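Local coordinates for protein dihydrodipicolinate synthase (PDB 3DZ1) that probably acts as a DapA-family lyase that condenses pyruvate with aspartate semialdehyde to give 4-hydroxy-tetrahydrodipicolinate, at residues Y220-D224 and V268-R272; S30-L34 and G273-S277; L262-K266 and S277-R281; P250-Y254 and E294-L299; D141-T145 and E255-G259. The contacts are given in a common frame with arbitrary orientation. Numbering follows the deposited sequence.

Interaction 1. Residues Y220-D224 and V268-R272; sequences YCFPD and VLKKR
Arg272, just past the C-terminal turn of helix 260-271, reaches the start of helix 223-234, which follows the last barrel strand. Residues 220-222 are loop, Phe222 is the N-cap, and helix begins at Pro223; the backbones come nearest at Cys221 and Leu269, with CA atoms 6.2 Å apart. Val268 to Lys271 are helical, and Arg272 N bonds to Val268 O at 2.8 Å. With chi1 to chi3 at m, t, p, Arg272 forms a two-pronged salt bridge with Asp224 (chi1 p): NH1 to OD1 and NH2 to OD2, each 3.0 Å. Arg272 NH1 also donates to Cys221 O at 2.9 Å, while Phe222 CD1 lies over a guanidinium face, 3.2 Å from NH1. Beside this, Cys221 SG touches Val268 CG1 at 3.6 Å and Phe222 CE2 approaches the same methyl at 4.2 Å. Cys221 N is taken by Glu255. One guanidinium satisfies an acid and a loop carbonyl, tying the end of helix 260-271 to the start of the last barrel helix by charge and hydrogen bond.

Interaction 2. Residues S30-L34 and G273-S277; sequences SIDRL and GLLSS
Helix 28-40 meets the turn that ends helix 260-271 through three side chains spaced along one flank: Ser30, Arg33 and Leu34. Gly273 closes that helix in a Schellman motif at phi/psi 81/13, angles that would press a CB against the preceding carbonyl. The chain continues through Leu274 (-91/-32) and an extended Leu275 (-113/142). In register, Ser30 CA lies 5.3 Å from Leu275 CA, and Leu34 CA 5.7 Å from Leu274 CA. Arg33 runs out with chi1 and chi2 t and chi3 m, bringing CD to 3.0 Å from Gly273 O; its NH1 donates to Leu274 O at 3.3 Å and, weakly, to Ser276 OG at 3.5 Å. Ser30, chi1 m, accepts at OG from Ser276 N at 3.2 Å and is also hydrogen-bonded to Asp27. The leucines share an m,t rotamer: Leu34 CD2 rests 3.8 Å from Leu274 CB, and Leu34 CD1 3.7 Å from Leu275 CD2, although the CA-to-CB bond of Leu275 points away. Pro19 packs on Ser30, Leu34 and Leu275, and Leu269 of helix 260-271 on both Leu274 and Leu275. Ile31 faces away, against Phe70 of helix 60-73, so the first helix of the barrel lies between its neighbour in the barrel's outer layer and the C-terminal extension.

Interaction 3. Residues L262-K266 and S277-R281; sequences LSVRK and SSAQR
A buried lysine is the oddity here: Lys266, on helix 260-271, stretches out (chi1 m, then t, t, t) and ends among acceptors. NZ gives a hydrogen bond to Ala279 O at 2.7 Å, forms a salt bridge with Glu54 and is hydrogen-bonded to Thr18 O as well, so its charge is met inside the protein. The shaft lies along the loop: Lys266 CD is 3.4 Å from Ser278 O and 4.0 Å from Gln280 CG, and Lys266 CB is 4.0 Å from Ser278 CB. Backbones approach most closely here, Lys266 CA to Ser278 CA at 4.7 Å. Residues 262-266 are regular helix, with Lys266 N to Leu262 O at 3.0 Å; 277-281 has no repeating structure and opens with an ST turn, Ala279 N donating to Ser277 OG at 3.0 Å. After that turn the linker between the last two helices of the C-terminal extension folds back along the first of them, through extended Ala279 and Gln280. Gln280 (chi1 m, chi2 t) points its side chain at the helix: OE1 sits 2.8 Å from Ser263 OG, whose single proton also has Ala285 O within reach, and NE2 is 3.5 Å from Leu262 CD2.

Interaction 4. Residues P250-Y254 and E294-L299; sequences PLIRY and EVDYLL
Two helices of the C-terminal extension run antiparallel, at 153° between their directions, with segment axes 10.0 Å apart; Leu251 CA and Leu298 CA, 6.1 Å apart, set the register. Helix 238-255 is kinked at Pro250 and Leu251, whose N atoms lack bonds to the preceding turn. Pro250 CB lies 4.0 Å from Leu298 CD2, while Pro250 O accepts from Arg253 NE at 2.7 Å. Leu251 (t,p) places CD2 3.8 Å from Leu299 CD2 and CD1 4.1 Å from Leu298 CD1. Arg253 (chi1 and chi2 p) brings NH2 to 4.2 Å from Leu298 CD2 and into a salt bridge with Asp206 of the second subunit. Tyr254, chi1 t, sets CE2 3.6 Å from Val295 CG2 and donates from OH to Glu294 OE1 at 2.6 Å. Leu298 (m,t) is a knob in the hole made by Pro250, Leu251, Arg253 and Tyr254. Helix 260-271 lines the pair through Val264 and Val268, and on another side Arg211 of the second subunit forms a salt bridge with Glu294.

Interaction 5. Residues D141-T145 and E255-G259; sequences DYPLT and EHQQG
At the C-terminal ends of the barrel strands, the side on which TIM barrels carry their active sites, the turn after strand 137-141 faces the linker between helices 238-255 and 260-271. Tyr142 is about 10 Å, side chain to side chain, from Met217, a predicted pyruvate-binding residue. Tyr142 is the N-cap of the short helix 143-146, and Thr145 N bonds back to Tyr142 O at 3.3 Å. Opposite, the chain leaves its helix at His256, the centre of an inverse gamma turn (phi/psi -80/50), is extended through Gln257 and Gln258, and takes a positive phi at Gly259. The backbones stay well apart, 8.8 Å between Thr145 CA and Gln258 CA, so only side chains bridge the gap. Gln258, with chi1 and chi2 both m, sets OE1 3.6 Å from Thr145 CG2 and NE2 3.8 Å from Tyr142 OH. His256, chi1 t, brings CE1 to 4.5 Å from both Tyr142 OH and Leu144 CD2. Trp173 of the second subunit packs on Leu144, and Pro174 of the same subunit on Gln257. With no hydrogen bond across and just 151 Å² buried, polar and methyl ends meet by loose van der Waals contact, and the two segments are not directly bonded.

All five contacts belong to one TIM-barrel chain and involve the region after its last strand. Interactions 1 and 3 both use helix 260-271, with centres 11 Å apart; interaction 2 continues from its end and shares Ser277 with interaction 3. Interaction 4, 12 Å from interaction 1, pairs the helices before and after it, so the three C-terminal helices pack as a unit; along the sequence its segments alternate with those of interaction 1 and enclose interaction 3. Interactions 1 and 2 attach that unit to the last and first barrel helices. Interaction 5 lies 16 to 24 Å from the others, yet Glu255 reaches Cys221 and Arg265. Interactions 4 and 5 also touch the second subunit, at the assembly interface.

Interaction 1. Residues Y220-D224 and V268-R272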
# COMPACT_ATOMS: atom_id res chain seq x y z
N TYR A 220 -20.26 0.86 -18.46
CA TYR A 220 -21.21 1.97 -18.41
C TYR A 220 -22.63 1.49 -18.76
O TYR A 220 -22.81 0.72 -19.71
CB TYR A 220 -20.77 3.07 -19.37
CG TYR A 220 -21.65 4.31 -19.36
CD1 TYR A 220 -21.96 4.95 -18.16
CD2 TYR A 220 -22.15 4.84 -20.54
CE1 TYR A 220 -22.76 6.10 -18.15
CE2 TYR A 220 -22.94 5.99 -20.54
CZ TYR A 220 -23.24 6.61 -19.34
OH TYR A 220 -24.02 7.75 -19.35
N CYS A 221 -23.62 1.95 -17.99
CA CYS A 221 -25.01 1.55 -18.20
C CYS A 221 -25.65 1.96 -19.52
O CYS A 221 -26.81 1.62 -19.78
CB CYS A 221 -25.88 2.01 -17.02
SG CYS A 221 -25.83 3.77 -16.64
N PHE A 222 -24.92 2.70 -20.35
CA PHE A 222 -25.42 3.08 -21.67
C PHE A 222 -24.38 2.69 -22.71
O PHE A 222 -23.83 3.54 -23.42
CB PHE A 222 -25.72 4.58 -21.73
CG PHE A 222 -27.03 4.95 -21.10
CD1 PHE A 222 -28.22 4.83 -21.81
CD2 PHE A 222 -27.08 5.38 -19.78
CE1 PHE A 222 -29.44 5.13 -21.22
CE2 PHE A 222 -28.30 5.68 -19.17
CZ PHE A 222 -29.49 5.56 -19.89
N PRO A 223 -24.08 1.39 -22.80
CA PRO A 223 -23.08 0.95 -23.78
C PRO A 223 -23.57 1.29 -25.18
O PRO A 223 -22.77 1.51 -26.09
CB PRO A 223 -23.00 -0.56 -23.53
CG PRO A 223 -24.40 -0.89 -23.09
CD PRO A 223 -24.72 0.24 -22.15
N ASP A 224 -24.89 1.35 -25.34
CA ASP A 224 -25.49 1.68 -26.62
C ASP A 224 -25.07 3.08 -27.08
O ASP A 224 -24.85 3.31 -28.27
CB ASP A 224 -27.02 1.54 -26.56
CG ASP A 224 -27.65 2.25 -25.36
OD1 ASP A 224 -27.09 2.20 -24.25
OD2 ASP A 224 -28.74 2.84 -25.53
N VAL A 268 -29.61 1.21 -12.81
CA VAL A 268 -30.02 1.70 -14.12
C VAL A 268 -30.40 0.58 -15.09
O VAL A 268 -31.40 0.68 -15.80
CB VAL A 268 -28.91 2.56 -14.76
CG1 VAL A 268 -29.34 3.00 -16.16
CG2 VAL A 268 -28.64 3.79 -13.89
N LEU A 269 -29.62 -0.49 -15.12
CA LEU A 269 -29.91 -1.61 -16.01
C LEU A 269 -31.26 -2.23 -15.68
O LEU A 269 -31.94 -2.76 -16.56
CB LEU A 269 -28.81 -2.67 -15.93
CG LEU A 269 -27.45 -2.23 -16.49
CD1 LEU A 269 -26.39 -3.28 -16.18
CD2 LEU A 269 -27.57 -2.03 -18.00
N LYS A 270 -31.66 -2.15 -14.42
CA LYS A 270 -32.95 -2.69 -14.00
C LYS A 270 -34.03 -1.73 -14.50
O LYS A 270 -35.05 -2.14 -15.04
CB LYS A 270 -33.02 -2.79 -12.47
CG LYS A 270 -34.37 -3.28 -11.95
CD LYS A 270 -34.43 -3.20 -10.43
CE LYS A 270 -35.82 -3.51 -9.91
NZ LYS A 270 -35.94 -3.18 -8.45
N LYS A 271 -33.78 -0.44 -14.31
CA LYS A 271 -34.71 0.60 -14.74
C LYS A 271 -34.89 0.55 -16.25
O LYS A 271 -35.95 0.91 -16.78
CB LYS A 271 -34.17 1.97 -14.31
CG LYS A 271 -35.04 3.15 -14.68
CD LYS A 271 -34.44 4.46 -14.19
CE LYS A 271 -34.49 4.58 -12.67
NZ LYS A 271 -35.89 4.64 -12.18
N ARG A 272 -33.86 0.08 -16.96
CA ARG A 272 -33.93 -0.03 -18.41
C ARG A 272 -34.61 -1.33 -18.84
O ARG A 272 -34.76 -1.60 -20.04
CB ARG A 272 -32.54 0.06 -19.04
CG ARG A 272 -31.87 1.42 -18.84
CD ARG A 272 -30.64 1.57 -19.72
NE ARG A 272 -31.00 1.70 -21.13
CZ ARG A 272 -30.12 1.77 -22.13
NH1 ARG A 272 -28.82 1.73 -21.87
NH2 ARG A 272 -30.54 1.89 -23.38

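Interaction 2. Residues S30-L34 and G273-S277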
# COMPACT_ATOMS: atom_id res chain seq x y z
N SER A 30 -32.07 -12.85 -17.14
CA SER A 30 -31.46 -11.54 -17.33
C SER A 30 -30.13 -11.63 -18.07
O SER A 30 -29.76 -10.70 -18.80
CB SER A 30 -31.26 -10.85 -15.98
OG SER A 30 -32.50 -10.37 -15.48
N ILE A 31 -29.41 -12.73 -17.89
CA ILE A 31 -28.15 -12.89 -18.60
C ILE A 31 -28.46 -12.90 -20.10
O ILE A 31 -27.77 -12.26 -20.89
CB ILE A 31 -27.43 -14.20 -18.20
CG1 ILE A 31 -26.87 -14.07 -16.79
CG2 ILE A 31 -26.31 -14.52 -19.19
CD1 ILE A 31 -26.22 -15.32 -16.25
N ASP A 32 -29.51 -13.62 -20.49
CA ASP A 32 -29.88 -13.69 -21.90
C ASP A 32 -30.38 -12.33 -22.39
O ASP A 32 -30.06 -11.89 -23.49
CB ASP A 32 -30.98 -14.73 -22.13
CG ASP A 32 -30.59 -16.12 -21.67
OD1 ASP A 32 -29.40 -16.50 -21.81
OD2 ASP A 32 -31.47 -16.85 -21.17
N ARG A 33 -31.18 -11.66 -21.56
CA ARG A 33 -31.73 -10.36 -21.89
C ARG A 33 -30.61 -9.33 -22.10
O ARG A 33 -30.65 -8.53 -23.04
CB ARG A 33 -32.67 -9.91 -20.78
CG ARG A 33 -33.46 -8.65 -21.07
CD ARG A 33 -34.32 -8.33 -19.86
NE ARG A 33 -35.23 -9.42 -19.54
CZ ARG A 33 -35.48 -9.86 -18.31
NH1 ARG A 33 -34.88 -9.30 -17.27
NH2 ARG A 33 -36.33 -10.86 -18.13
N LEU A 34 -29.62 -9.35 -21.20
CA LEU A 34 -28.49 -8.44 -21.31
C LEU A 34 -27.72 -8.72 -22.59
O LEU A 34 -27.37 -7.80 -23.33
CB LEU A 34 -27.54 -8.62 -20.12
CG LEU A 34 -27.83 -7.82 -18.84
CD1 LEU A 34 -26.84 -8.22 -17.76
CD2 LEU A 34 -27.74 -6.33 -19.15
N GLY A 273 -35.02 -2.14 -17.86
CA GLY A 273 -35.69 -3.39 -18.16
C GLY A 273 -34.80 -4.56 -18.53
O GLY A 273 -35.30 -5.57 -19.02
N LEU A 274 -33.50 -4.43 -18.30
CA LEU A 274 -32.55 -5.49 -18.65
C LEU A 274 -32.33 -6.46 -17.49
O LEU A 274 -32.07 -7.65 -17.72
CB LEU A 274 -31.22 -4.88 -19.09
CG LEU A 274 -31.35 -3.92 -20.29
CD1 LEU A 274 -30.01 -3.26 -20.58
CD2 LEU A 274 -31.84 -4.70 -21.50
N LEU A 275 -32.41 -5.97 -16.26
CA LEU A 275 -32.24 -6.83 -15.09
C LEU A 275 -33.57 -6.90 -14.34
O LEU A 275 -34.30 -5.91 -14.26
CB LEU A 275 -31.17 -6.27 -14.14
CG LEU A 275 -29.72 -6.18 -14.62
CD1 LEU A 275 -28.84 -5.68 -13.48
CD2 LEU A 275 -29.25 -7.55 -15.08
N SER A 276 -33.90 -8.08 -13.81
CA SER A 276 -35.12 -8.27 -13.04
C SER A 276 -34.91 -7.64 -11.67
O SER A 276 -35.83 -7.06 -11.09
CB SER A 276 -35.43 -9.76 -12.85
OG SER A 276 -35.79 -10.37 -14.07
N SER A 277 -33.69 -7.78 -11.16
CA SER A 277 -33.32 -7.24 -9.86
C SER A 277 -31.95 -6.57 -9.94
O SER A 277 -31.09 -6.98 -10.72
CB SER A 277 -33.27 -8.35 -8.81
OG SER A 277 -32.72 -7.86 -7.59

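Interaction 3. Residues L262-K266 and S277-R281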
# COMPACT_ATOMS: atom_id res chain seq x y z
N LEU A 262 -21.09 -0.22 -8.98
CA LEU A 262 -21.88 -1.40 -9.32
C LEU A 262 -23.35 -1.17 -8.99
O LEU A 262 -24.24 -1.60 -9.72
CB LEU A 262 -21.37 -2.63 -8.56
CG LEU A 262 -22.09 -3.94 -8.86
CD1 LEU A 262 -21.97 -4.28 -10.34
CD2 LEU A 262 -21.48 -5.05 -8.01
N SER A 263 -23.60 -0.50 -7.87
CA SER A 263 -24.96 -0.20 -7.44
C SER A 263 -25.63 0.71 -8.45
O SER A 263 -26.82 0.56 -8.73
CB SER A 263 -24.96 0.47 -6.07
OG SER A 263 -24.47 -0.43 -5.09
N VAL A 264 -24.87 1.65 -9.00
CA VAL A 264 -25.43 2.57 -9.98
C VAL A 264 -25.76 1.82 -11.27
O VAL A 264 -26.84 1.98 -11.82
CB VAL A 264 -24.44 3.72 -10.30
CG1 VAL A 264 -24.99 4.58 -11.44
CG2 VAL A 264 -24.24 4.58 -9.06
N ARG A 265 -24.82 1.00 -11.73
CA ARG A 265 -25.00 0.21 -12.95
C ARG A 265 -26.22 -0.68 -12.88
O ARG A 265 -27.07 -0.66 -13.77
CB ARG A 265 -23.80 -0.71 -13.20
CG ARG A 265 -22.51 -0.03 -13.58
CD ARG A 265 -21.40 -1.07 -13.73
NE ARG A 265 -20.12 -0.47 -14.07
CZ ARG A 265 -19.45 0.38 -13.29
NH1 ARG A 265 -19.96 0.74 -12.12
NH2 ARG A 265 -18.29 0.86 -13.68
N LYS A 266 -26.29 -1.50 -11.84
CA LYS A 266 -27.41 -2.43 -11.69
C LYS A 266 -28.74 -1.72 -11.51
O LYS A 266 -29.77 -2.20 -11.99
CB LYS A 266 -27.13 -3.40 -10.54
CG LYS A 266 -26.11 -4.47 -10.92
CD LYS A 266 -26.07 -5.61 -9.91
CE LYS A 266 -25.38 -6.83 -10.50
NZ LYS A 266 -25.45 -8.00 -9.58
N SER A 277 -33.69 -7.78 -11.16
CA SER A 277 -33.32 -7.24 -9.86
C SER A 277 -31.95 -6.57 -9.94
O SER A 277 -31.09 -6.98 -10.72
CB SER A 277 -33.27 -8.35 -8.81
OG SER A 277 -32.72 -7.86 -7.59
N SER A 278 -31.76 -5.54 -9.12
CA SER A 278 -30.50 -4.81 -9.08
C SER A 278 -29.60 -5.36 -7.98
O SER A 278 -28.56 -4.80 -7.67
CB SER A 278 -30.77 -3.33 -8.81
OG SER A 278 -31.46 -3.16 -7.58
N ALA A 279 -30.01 -6.49 -7.41
CA ALA A 279 -29.27 -7.12 -6.32
C ALA A 279 -27.83 -7.53 -6.62
O ALA A 279 -27.49 -7.90 -7.75
CB ALA A 279 -30.05 -8.34 -5.83
N GLN A 280 -27.00 -7.45 -5.59
CA GLN A 280 -25.60 -7.85 -5.65
C GLN A 280 -25.47 -8.85 -4.51
O GLN A 280 -26.34 -8.93 -3.65
CB GLN A 280 -24.66 -6.69 -5.34
CG GLN A 280 -24.91 -5.41 -6.09
CD GLN A 280 -24.07 -4.28 -5.56
OE1 GLN A 280 -24.39 -3.11 -5.76
NE2 GLN A 280 -22.98 -4.61 -4.87
N ARG A 281 -24.38 -9.62 -4.50
CA ARG A 281 -24.16 -10.56 -3.42
C ARG A 281 -23.29 -9.86 -2.39
O ARG A 281 -22.60 -8.89 -2.71
CB ARG A 281 -23.44 -11.81 -3.94
CG ARG A 281 -24.31 -12.76 -4.72
CD ARG A 281 -23.59 -14.07 -4.93
NE ARG A 281 -24.46 -15.09 -5.51
CZ ARG A 281 -24.08 -16.34 -5.75
NH1 ARG A 281 -22.85 -16.72 -5.46
NH2 ARG A 281 -24.94 -17.20 -6.28

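Interaction 4. Residues P250-Y254 and E294-L299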
# COMPACT_ATOMS: atom_id res chain seq x y z
N PRO A 250 -21.62 13.44 -17.02
CA PRO A 250 -22.12 13.56 -15.64
C PRO A 250 -22.47 12.20 -15.04
O PRO A 250 -22.14 11.93 -13.88
CB PRO A 250 -23.34 14.46 -15.80
CG PRO A 250 -22.92 15.37 -16.92
CD PRO A 250 -22.32 14.38 -17.91
N LEU A 251 -23.12 11.35 -15.81
CA LEU A 251 -23.50 10.02 -15.33
C LEU A 251 -22.31 9.08 -15.36
O LEU A 251 -22.16 8.23 -14.49
CB LEU A 251 -24.65 9.45 -16.17
CG LEU A 251 -25.17 8.07 -15.74
CD1 LEU A 251 -25.66 8.13 -14.29
CD2 LEU A 251 -26.30 7.64 -16.68
N ILE A 252 -21.46 9.23 -16.36
CA ILE A 252 -20.26 8.39 -16.45
C ILE A 252 -19.44 8.59 -15.17
O ILE A 252 -18.99 7.62 -14.55
CB ILE A 252 -19.39 8.78 -17.67
CG1 ILE A 252 -20.07 8.29 -18.95
CG2 ILE A 252 -17.98 8.21 -17.52
CD1 ILE A 252 -19.40 8.77 -20.23
N ARG A 253 -19.25 9.84 -14.76
CA ARG A 253 -18.46 10.09 -13.56
C ARG A 253 -19.17 9.67 -12.28
O ARG A 253 -18.51 9.28 -11.32
CB ARG A 253 -18.03 11.57 -13.49
CG ARG A 253 -19.13 12.57 -13.36
CD ARG A 253 -19.57 12.78 -11.91
NE ARG A 253 -20.92 13.30 -11.90
CZ ARG A 253 -21.32 14.39 -11.26
NH1 ARG A 253 -20.47 15.11 -10.55
NH2 ARG A 253 -22.59 14.77 -11.36
N TYR A 254 -20.50 9.74 -12.26
CA TYR A 254 -21.23 9.34 -11.06
C TYR A 254 -21.07 7.83 -10.86
O TYR A 254 -20.87 7.36 -9.73
CB TYR A 254 -22.72 9.68 -11.17
CG TYR A 254 -23.44 9.67 -9.83
CD1 TYR A 254 -23.59 10.84 -9.09
CD2 TYR A 254 -23.91 8.47 -9.28
CE1 TYR A 254 -24.21 10.82 -7.83
CE2 TYR A 254 -24.52 8.44 -8.03
CZ TYR A 254 -24.67 9.62 -7.31
OH TYR A 254 -25.25 9.59 -6.06
N GLU A 294 -30.54 11.22 -7.21
CA GLU A 294 -29.48 11.91 -7.93
C GLU A 294 -29.22 11.24 -9.27
O GLU A 294 -29.04 11.91 -10.28
CB GLU A 294 -28.20 11.94 -7.09
CG GLU A 294 -28.40 12.62 -5.73
CD GLU A 294 -27.16 12.58 -4.85
OE1 GLU A 294 -26.48 11.53 -4.83
OE2 GLU A 294 -26.88 13.59 -4.17
N VAL A 295 -29.20 9.91 -9.28
CA VAL A 295 -29.00 9.17 -10.52
C VAL A 295 -30.18 9.46 -11.45
O VAL A 295 -30.00 9.68 -12.64
CB VAL A 295 -28.91 7.64 -10.28
CG1 VAL A 295 -28.90 6.89 -11.62
CG2 VAL A 295 -27.65 7.32 -9.48
N ASP A 296 -31.39 9.45 -10.89
CA ASP A 296 -32.59 9.73 -11.67
C ASP A 296 -32.50 11.11 -12.30
O ASP A 296 -32.91 11.32 -13.44
CB ASP A 296 -33.85 9.66 -10.80
CG ASP A 296 -34.20 8.25 -10.37
OD1 ASP A 296 -33.66 7.30 -10.97
OD2 ASP A 296 -35.03 8.10 -9.45
N TYR A 297 -31.97 12.07 -11.54
CA TYR A 297 -31.83 13.44 -12.04
C TYR A 297 -30.91 13.46 -13.26
O TYR A 297 -31.23 14.08 -14.27
CB TYR A 297 -31.27 14.35 -10.94
CG TYR A 297 -31.16 15.80 -11.36
CD1 TYR A 297 -32.30 16.55 -11.65
CD2 TYR A 297 -29.92 16.42 -11.48
CE1 TYR A 297 -32.21 17.90 -12.04
CE2 TYR A 297 -29.81 17.76 -11.87
CZ TYR A 297 -30.96 18.49 -12.14
OH TYR A 297 -30.84 19.81 -12.51
N LEU A 298 -29.77 12.79 -13.15
CA LEU A 298 -28.82 12.75 -14.26
C LEU A 298 -29.47 12.08 -15.47
O LEU A 298 -29.29 12.53 -16.60
CB LEU A 298 -27.56 11.98 -13.84
CG LEU A 298 -26.73 12.63 -12.73
CD1 LEU A 298 -25.52 11.75 -12.42
CD2 LEU A 298 -26.28 14.02 -13.16
N LEU A 299 -30.21 11.01 -15.22
CA LEU A 299 -30.89 10.29 -16.29
C LEU A 299 -31.89 11.18 -17.01
O LEU A 299 -32.01 11.14 -18.24
CB LEU A 299 -31.62 9.06 -15.73
CG LEU A 299 -30.76 7.88 -15.27
CD1 LEU A 299 -31.62 6.84 -14.54
CD2 LEU A 299 -30.07 7.26 -16.48

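Interaction 5. Residues D141-T145 and E255-G259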
# COMPACT_ATOMS: atom_id res chain seq x y z
N ASP A 141 -4.62 -3.43 -17.59
CA ASP A 141 -3.76 -2.42 -16.98
C ASP A 141 -4.66 -1.41 -16.27
O ASP A 141 -5.14 -0.46 -16.88
CB ASP A 141 -2.94 -1.74 -18.08
CG ASP A 141 -2.04 -0.64 -17.55
OD1 ASP A 141 -1.80 -0.58 -16.32
OD2 ASP A 141 -1.55 0.15 -18.38
N TYR A 142 -4.87 -1.62 -14.97
CA TYR A 142 -5.77 -0.77 -14.19
C TYR A 142 -5.16 -0.48 -12.81
O TYR A 142 -5.62 -1.00 -11.79
CB TYR A 142 -7.10 -1.51 -14.05
CG TYR A 142 -8.27 -0.73 -13.50
CD1 TYR A 142 -8.28 0.67 -13.49
CD2 TYR A 142 -9.42 -1.39 -13.06
CE1 TYR A 142 -9.40 1.38 -13.05
CE2 TYR A 142 -10.54 -0.70 -12.63
CZ TYR A 142 -10.53 0.68 -12.63
OH TYR A 142 -11.65 1.36 -12.21
N PRO A 143 -4.13 0.38 -12.77
CA PRO A 143 -3.43 0.77 -11.54
C PRO A 143 -4.34 1.25 -10.41
O PRO A 143 -4.13 0.92 -9.24
CB PRO A 143 -2.49 1.87 -12.01
CG PRO A 143 -2.21 1.51 -13.43
CD PRO A 143 -3.56 1.08 -13.93
N LEU A 144 -5.35 2.04 -10.76
CA LEU A 144 -6.27 2.59 -9.77
C LEU A 144 -6.79 1.55 -8.77
O LEU A 144 -6.86 1.82 -7.58
CB LEU A 144 -7.46 3.26 -10.46
CG LEU A 144 -8.44 3.90 -9.47
CD1 LEU A 144 -7.77 5.08 -8.80
CD2 LEU A 144 -9.71 4.33 -10.19
N THR A 145 -7.15 0.37 -9.26
CA THR A 145 -7.68 -0.66 -8.39
C THR A 145 -6.74 -1.82 -8.12
O THR A 145 -6.85 -2.50 -7.10
CB THR A 145 -8.99 -1.24 -8.97
OG1 THR A 145 -8.69 -1.94 -10.19
CG2 THR A 145 -9.99 -0.13 -9.26
N GLU A 255 -21.14 7.08 -11.95
CA GLU A 255 -21.00 5.62 -11.91
C GLU A 255 -19.55 5.22 -11.65
O GLU A 255 -19.28 4.11 -11.18
CB GLU A 255 -21.46 5.01 -13.23
CG GLU A 255 -21.61 3.50 -13.20
CD GLU A 255 -21.79 2.89 -14.58
OE1 GLU A 255 -22.75 3.25 -15.28
OE2 GLU A 255 -20.96 2.03 -14.96
N HIS A 256 -18.63 6.13 -11.96
CA HIS A 256 -17.20 5.90 -11.78
C HIS A 256 -16.77 6.12 -10.33
O HIS A 256 -15.83 6.85 -10.06
CB HIS A 256 -16.41 6.83 -12.71
CG HIS A 256 -14.93 6.61 -12.68
ND1 HIS A 256 -14.34 5.43 -13.07
CD2 HIS A 256 -13.91 7.43 -12.32
CE1 HIS A 256 -13.03 5.53 -12.96
NE2 HIS A 256 -12.74 6.73 -12.51
N GLN A 257 -17.49 5.51 -9.40
CA GLN A 257 -17.16 5.62 -7.99
C GLN A 257 -16.97 4.21 -7.46
O GLN A 257 -17.79 3.33 -7.70
CB GLN A 257 -18.29 6.30 -7.21
CG GLN A 257 -18.36 7.80 -7.38
CD GLN A 257 -19.50 8.41 -6.58
OE1 GLN A 257 -20.68 8.24 -6.93
NE2 GLN A 257 -19.16 9.10 -5.51
N GLN A 258 -15.87 3.97 -6.75
CA GLN A 258 -15.59 2.65 -6.20
C GLN A 258 -16.70 2.19 -5.27
O GLN A 258 -17.14 2.93 -4.39
CB GLN A 258 -14.26 2.66 -5.46
CG GLN A 258 -13.06 2.84 -6.38
CD GLN A 258 -12.93 1.71 -7.38
OE1 GLN A 258 -12.78 0.55 -7.01
NE2 GLN A 258 -12.98 2.05 -8.67
N GLY A 259 -17.16 0.95 -5.46
CA GLY A 259 -18.22 0.41 -4.62
C GLY A 259 -19.61 0.83 -5.07
O GLY A 259 -20.45 -0.02 -5.39